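Local coordinates for second substrate binding domain of putative amino acid ABC transporter (Streptococcus pneumoniae, PDB 4OEN), which probably binds an amino acid outside the cell and delivers it to the membrane part of an ABC importer, at residues 85-97 with 148-161. Numbering follows the deposited sequence.
Sequences SYYTANTILGVKE and LNTGAIDAVMDDEP
Asn90 and Glu160 lie side by side and point the same way. Asn90 ND2 donates to Glu160 OE1 at 2.9 Å, with OE1 in the plane of the amide. The carboxylate is turned, so the amide nitrogen meets OE1 from above the carboxylate plane; the two planes are 43° apart. Glu160 N also donates to Asn90 O. The other carboxylate oxygen, OE2, forms a salt bridge with Lys164 and takes a bond from a water that also binds Tyr87 OH. The tyrosine reaches Pro161 with CG anti to its backbone N (chi1 -173°); Pro161 CD sits at the edge of the Tyr87 ring, 3.6 Å from Tyr87 OH.

Further along, 87-96 and 155-159 pair antiparallel. Ile92 with Asp158 and Gly94 with Val156 are hydrogen-bonded pairs, each with two bonds. In the conformer described, Met157 bends at chi2 (84°), which sets CE against Thr91 OG1; Met157 CG is 3.3 Å from Thr91 OG1. Thr91 OG1 is hydrogen-bonded to Ser120 of helix 119-126. Val95 CG1 packs on Ala155 CB at 3.6 Å. Lys96 runs past Leu148, and Lys96 NZ donates to Asn149 O at 3.1 Å, near the end of helix 141-150. This antiparallel pairing beside strand 111-115, which runs parallel to 155-159 on its other side, is typical of the type II periplasmic binding protein fold, in which long strands such as 87-96 link the two lobes.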
loop_
_atom_site.group_PDB
_atom_site.type_symbol
_atom_site.label_atom_id
_atom_site.label_comp_id
_atom_site.label_asym_id
_atom_site.label_seq_id
_atom_site.Cartn_x
_atom_site.Cartn_y
_atom_site.Cartn_z
ATOM N N SER A 85 12.125 -2.995 -3.745
ATOM C CA SER A 85 10.903 -2.323 -3.345
ATOM C C SER A 85 10.418 -1.378 -4.428
ATOM O O SER A 85 11.214 -0.611 -4.982
ATOM C CB SER A 85 11.120 -1.541 -2.048
ATOM O OG SER A 85 9.923 -0.874 -1.666
ATOM N N TYR A 86 9.117 -1.396 -4.712
ATOM C CA TYR A 86 8.556 -0.402 -5.617
ATOM C C TYR A 86 7.712 0.626 -4.877
ATOM O O TYR A 86 7.186 1.553 -5.489
ATOM C CB TYR A 86 7.725 -1.055 -6.733
ATOM C CG TYR A 86 6.502 -1.838 -6.308
ATOM C CD1 TYR A 86 5.274 -1.214 -6.116
ATOM C CD2 TYR A 86 6.566 -3.208 -6.140
ATOM C CE1 TYR A 86 4.151 -1.951 -5.734
ATOM C CE2 TYR A 86 5.441 -3.952 -5.757
ATOM C CZ TYR A 86 4.241 -3.310 -5.567
ATOM O OH TYR A 86 3.118 -4.028 -5.190
ATOM N N TYR A 87 7.598 0.481 -3.562
ATOM C CA TYR A 87 6.801 1.424 -2.783
ATOM C C TYR A 87 7.122 1.301 -1.309
ATOM O O TYR A 87 7.020 0.210 -0.738
ATOM C CB TYR A 87 5.303 1.185 -3.005
ATOM C CG TYR A 87 4.444 2.241 -2.356
ATOM C CD1 TYR A 87 4.373 3.525 -2.891
ATOM C CD2 TYR A 87 3.711 1.964 -1.206
ATOM C CE1 TYR A 87 3.594 4.497 -2.299
ATOM C CE2 TYR A 87 2.921 2.935 -0.610
ATOM C CZ TYR A 87 2.868 4.196 -1.165
ATOM O OH TYR A 87 2.100 5.184 -0.590
ATOM N N THR A 88 7.509 2.417 -0.698
ATOM C CA THR A 88 7.722 2.456 0.741
ATOM C C THR A 88 6.423 2.815 1.414
ATOM O O THR A 88 5.886 3.902 1.187
ATOM C CB THR A 88 8.794 3.470 1.142
ATOM O OG1 THR A 88 10.032 3.112 0.521
ATOM C CG2 THR A 88 8.967 3.487 2.672
ATOM N N ALA A 89 5.937 1.892 2.239
ATOM C CA ALA A 89 4.656 2.047 2.911
ATOM C C ALA A 89 4.845 2.826 4.199
ATOM O O ALA A 89 5.705 2.495 5.006
ATOM C CB ALA A 89 4.037 0.696 3.199
ATOM N N ASN A 90 4.050 3.876 4.357
ATOM C CA ASN A 90 4.108 4.716 5.542
ATOM C C ASN A 90 2.797 4.698 6.286
ATOM O O ASN A 90 1.754 4.421 5.702
ATOM C CB ASN A 90 4.409 6.178 5.184
ATOM C CG ASN A 90 5.728 6.364 4.466
ATOM O OD1 ASN A 90 6.752 5.833 4.868
ATOM N ND2 ASN A 90 5.707 7.154 3.404
ATOM N N THR A 91 2.863 5.011 7.582
ATOM C CA THR A 91 1.694 5.445 8.333
ATOM C C THR A 91 1.726 6.976 8.322
ATOM O O THR A 91 2.797 7.566 8.333
ATOM C CB THR A 91 1.692 4.893 9.783
ATOM O OG1 THR A 91 0.564 5.424 10.473
ATOM C CG2 THR A 91 2.936 5.292 10.520
ATOM N N ILE A 92 0.560 7.608 8.267
ATOM C CA ILE A 92 0.513 9.063 8.111
ATOM C C ILE A 92 -0.719 9.629 8.789
ATOM O O ILE A 92 -1.750 8.966 8.904
ATOM C CB ILE A 92 0.551 9.441 6.597
ATOM C CG1 ILE A 92 0.946 10.897 6.386
ATOM C CG2 ILE A 92 -0.766 9.129 5.904
ATOM C CD1 ILE A 92 1.268 11.196 4.923
ATOM N N LEU A 93 -0.595 10.854 9.280
ATOM C CA LEU A 93 -1.722 11.541 9.895
ATOM C C LEU A 93 -2.686 12.103 8.842
ATOM O O LEU A 93 -2.258 12.670 7.830
ATOM C CB LEU A 93 -1.224 12.690 10.789
ATOM C CG LEU A 93 -2.262 13.218 11.783
ATOM C CD1 LEU A 93 -2.339 12.321 13.015
ATOM C CD2 LEU A 93 -1.958 14.672 12.167
ATOM N N GLY A 94 -3.984 11.980 9.095
ATOM C CA GLY A 94 -5.000 12.578 8.232
ATOM C C GLY A 94 -5.873 13.533 9.026
ATOM O O GLY A 94 -6.228 13.226 10.162
ATOM N N VAL A 95 -6.185 14.698 8.454
ATOM C CA VAL A 95 -7.129 15.644 9.051
ATOM C C VAL A 95 -8.053 16.242 7.987
ATOM O O VAL A 95 -7.782 16.143 6.785
ATOM C CB VAL A 95 -6.397 16.800 9.799
ATOM C CG1 VAL A 95 -5.582 16.266 10.967
ATOM C CG2 VAL A 95 -5.511 17.606 8.836
ATOM N N LYS A 96 -9.157 16.851 8.412
ATOM C CA LYS A 96 -10.001 17.590 7.479
ATOM C C LYS A 96 -9.263 18.784 6.889
ATOM O O LYS A 96 -8.332 19.319 7.499
ATOM C CB LYS A 96 -11.285 18.049 8.161
ATOM C CG LYS A 96 -12.085 16.893 8.734
ATOM C CD LYS A 96 -13.383 17.383 9.363
ATOM C CE LYS A 96 -14.337 17.933 8.318
ATOM N NZ LYS A 96 -15.606 18.409 8.939
ATOM N N GLU A 97 -9.709 19.208 5.735
ATOM C CA GLU A 97 -9.112 20.316 5.052
ATOM C C GLU A 97 -8.953 21.537 5.903
ATOM O O GLU A 97 -8.020 22.250 5.782
ATOM C CB GLU A 97 -10.002 20.681 3.886
ATOM C CG GLU A 97 -9.965 19.602 2.854
ATOM C CD GLU A 97 -8.863 19.827 1.869
ATOM O OE1 GLU A 97 -7.889 20.470 2.213
ATOM O OE2 GLU A 97 -8.998 19.380 0.734
ATOM N N LEU A 148 -14.144 11.365 12.314
ATOM C CA LEU A 148 -13.325 12.500 11.867
ATOM C C LEU A 148 -14.219 13.579 11.257
ATOM O O LEU A 148 -14.054 14.769 11.528
ATOM C CB LEU A 148 -12.261 12.050 10.859
ATOM C CG LEU A 148 -11.262 13.141 10.421
ATOM C CD1 LEU A 148 -10.379 13.534 11.589
ATOM C CD2 LEU A 148 -10.405 12.740 9.214
ATOM N N ASN A 149 -15.184 13.146 10.454
ATOM C CA ASN A 149 -16.066 14.068 9.748
ATOM C C ASN A 149 -16.913 14.916 10.689
ATOM O O ASN A 149 -17.082 16.112 10.458
ATOM C CB ASN A 149 -16.975 13.296 8.795
ATOM C CG ASN A 149 -17.709 14.204 7.837
ATOM O OD1 ASN A 149 -17.117 15.108 7.251
ATOM N ND2 ASN A 149 -19.010 13.986 7.691
ATOM N N THR A 150 -17.437 14.301 11.749
ATOM C CA THR A 150 -18.301 15.009 12.685
ATOM C C THR A 150 -17.503 15.898 13.633
ATOM O O THR A 150 -18.068 16.747 14.317
ATOM C CB THR A 150 -19.163 14.039 13.529
ATOM O OG1 THR A 150 -18.325 13.280 14.413
ATOM C CG2 THR A 150 -19.959 13.099 12.631
ATOM N N GLY A 151 -16.189 15.707 13.669
ATOM C CA GLY A 151 -15.333 16.488 14.548
ATOM C C GLY A 151 -15.197 15.853 15.919
ATOM O O GLY A 151 -14.662 16.463 16.851
ATOM N N ALA A 152 -15.672 14.617 16.041
ATOM C CA ALA A 152 -15.617 13.896 17.308
ATOM C C ALA A 152 -14.176 13.522 17.661
ATOM O O ALA A 152 -13.812 13.431 18.835
ATOM C CB ALA A 152 -16.493 12.651 17.250
ATOM N N ILE A 153 -13.375 13.265 16.633
ATOM C CA ILE A 153 -11.926 13.178 16.780
ATOM C C ILE A 153 -11.292 14.284 15.932
ATOM O O ILE A 153 -11.921 14.812 15.014
ATOM C CB ILE A 153 -11.385 11.803 16.372
ATOM C CG1 ILE A 153 -11.847 11.446 14.963
ATOM C CG2 ILE A 153 -11.882 10.738 17.362
ATOM C CD1 ILE A 153 -11.266 10.165 14.404
ATOM N N ASP A 154 -10.048 14.623 16.245
ATOM C CA ASP A 154 -9.352 15.729 15.594
ATOM C C ASP A 154 -8.485 15.309 14.413
ATOM O O ASP A 154 -8.108 16.130 13.576
ATOM C CB ASP A 154 -8.501 16.445 16.633
ATOM C CG ASP A 154 -9.340 17.005 17.759
ATOM O OD1 ASP A 154 -10.077 17.980 17.498
ATOM O OD2 ASP A 154 -9.274 16.480 18.891
ATOM N N ALA A 155 -8.159 14.028 14.353
ATOM C CA ALA A 155 -7.239 13.498 13.357
ATOM C C ALA A 155 -7.380 11.996 13.326
ATOM O O ALA A 155 -7.981 11.405 14.244
ATOM C CB ALA A 155 -5.797 13.887 13.673
ATOM N N VAL A 156 -6.856 11.395 12.260
ATOM C CA VAL A 156 -6.695 9.948 12.196
ATOM C C VAL A 156 -5.255 9.620 11.851
ATOM O O VAL A 156 -4.516 10.460 11.329
ATOM C CB VAL A 156 -7.597 9.287 11.128
ATOM C CG1 VAL A 156 -9.056 9.626 11.361
ATOM C CG2 VAL A 156 -7.159 9.722 9.715
ATOM N N MET A 157 -4.851 8.402 12.163
ATOM C CA MET A 157 -3.592 7.845 11.674
ATOM C C MET A 157 -3.939 6.625 10.821
ATOM O O MET A 157 -4.655 5.752 11.297
ATOM C CB MET A 157 -2.678 7.452 12.838
ATOM C CG MET A 157 -1.209 7.350 12.487
ATOM S SD MET A 157 -0.417 8.964 12.548
ATOM C CE MET A 157 1.180 8.615 11.802
ATOM N N ASP A 158 -3.441 6.557 9.589
ATOM C CA ASP A 158 -3.810 5.454 8.687
ATOM C C ASP A 158 -2.685 5.155 7.710
ATOM O O ASP A 158 -1.689 5.865 7.654
ATOM C CB ASP A 158 -5.090 5.819 7.916
ATOM C CG ASP A 158 -5.926 4.610 7.469
ATOM O OD1 ASP A 158 -5.500 3.422 7.531
ATOM O OD2 ASP A 158 -7.061 4.872 7.019
ATOM N N ASP A 159 -2.870 4.108 6.917
ATOM C CA ASP A 159 -1.916 3.768 5.879
ATOM C C ASP A 159 -1.880 4.872 4.831
ATOM O O ASP A 159 -2.932 5.281 4.310
ATOM C CB ASP A 159 -2.299 2.448 5.210
ATOM C CG ASP A 159 -2.185 1.276 6.147
ATOM O OD1 ASP A 159 -1.098 1.117 6.733
ATOM O OD2 ASP A 159 -3.171 0.519 6.297
ATOM N N GLU A 160 -0.675 5.321 4.501
ATOM C CA GLU A 160 -0.529 6.398 3.535
ATOM C C GLU A 160 -1.135 6.094 2.146
ATOM O O GLU A 160 -1.843 6.932 1.611
ATOM C CB GLU A 160 0.939 6.812 3.383
ATOM C CG GLU A 160 1.126 7.797 2.241
ATOM C CD GLU A 160 2.475 8.470 2.232
ATOM O OE1 GLU A 160 3.137 8.554 3.298
ATOM O OE2 GLU A 160 2.872 8.943 1.137
ATOM N N PRO A 161 -0.903 4.892 1.571
ATOM C CA PRO A 161 -1.507 4.725 0.238
ATOM C C PRO A 161 -3.035 4.729 0.260
ATOM O O PRO A 161 -3.670 5.130 -0.710
ATOM C CB PRO A 161 -0.962 3.368 -0.226
ATOM C CG PRO A 161 -0.494 2.673 1.014
ATOM C CD PRO A 161 -0.043 3.754 1.940
HETATM O O HOH W 1 2.365 7.720 -1.241
HETATM O O HOH W 2 0.994 1.938 4.755
HETATM O O HOH W 3 -9.788 17.129 11.307
#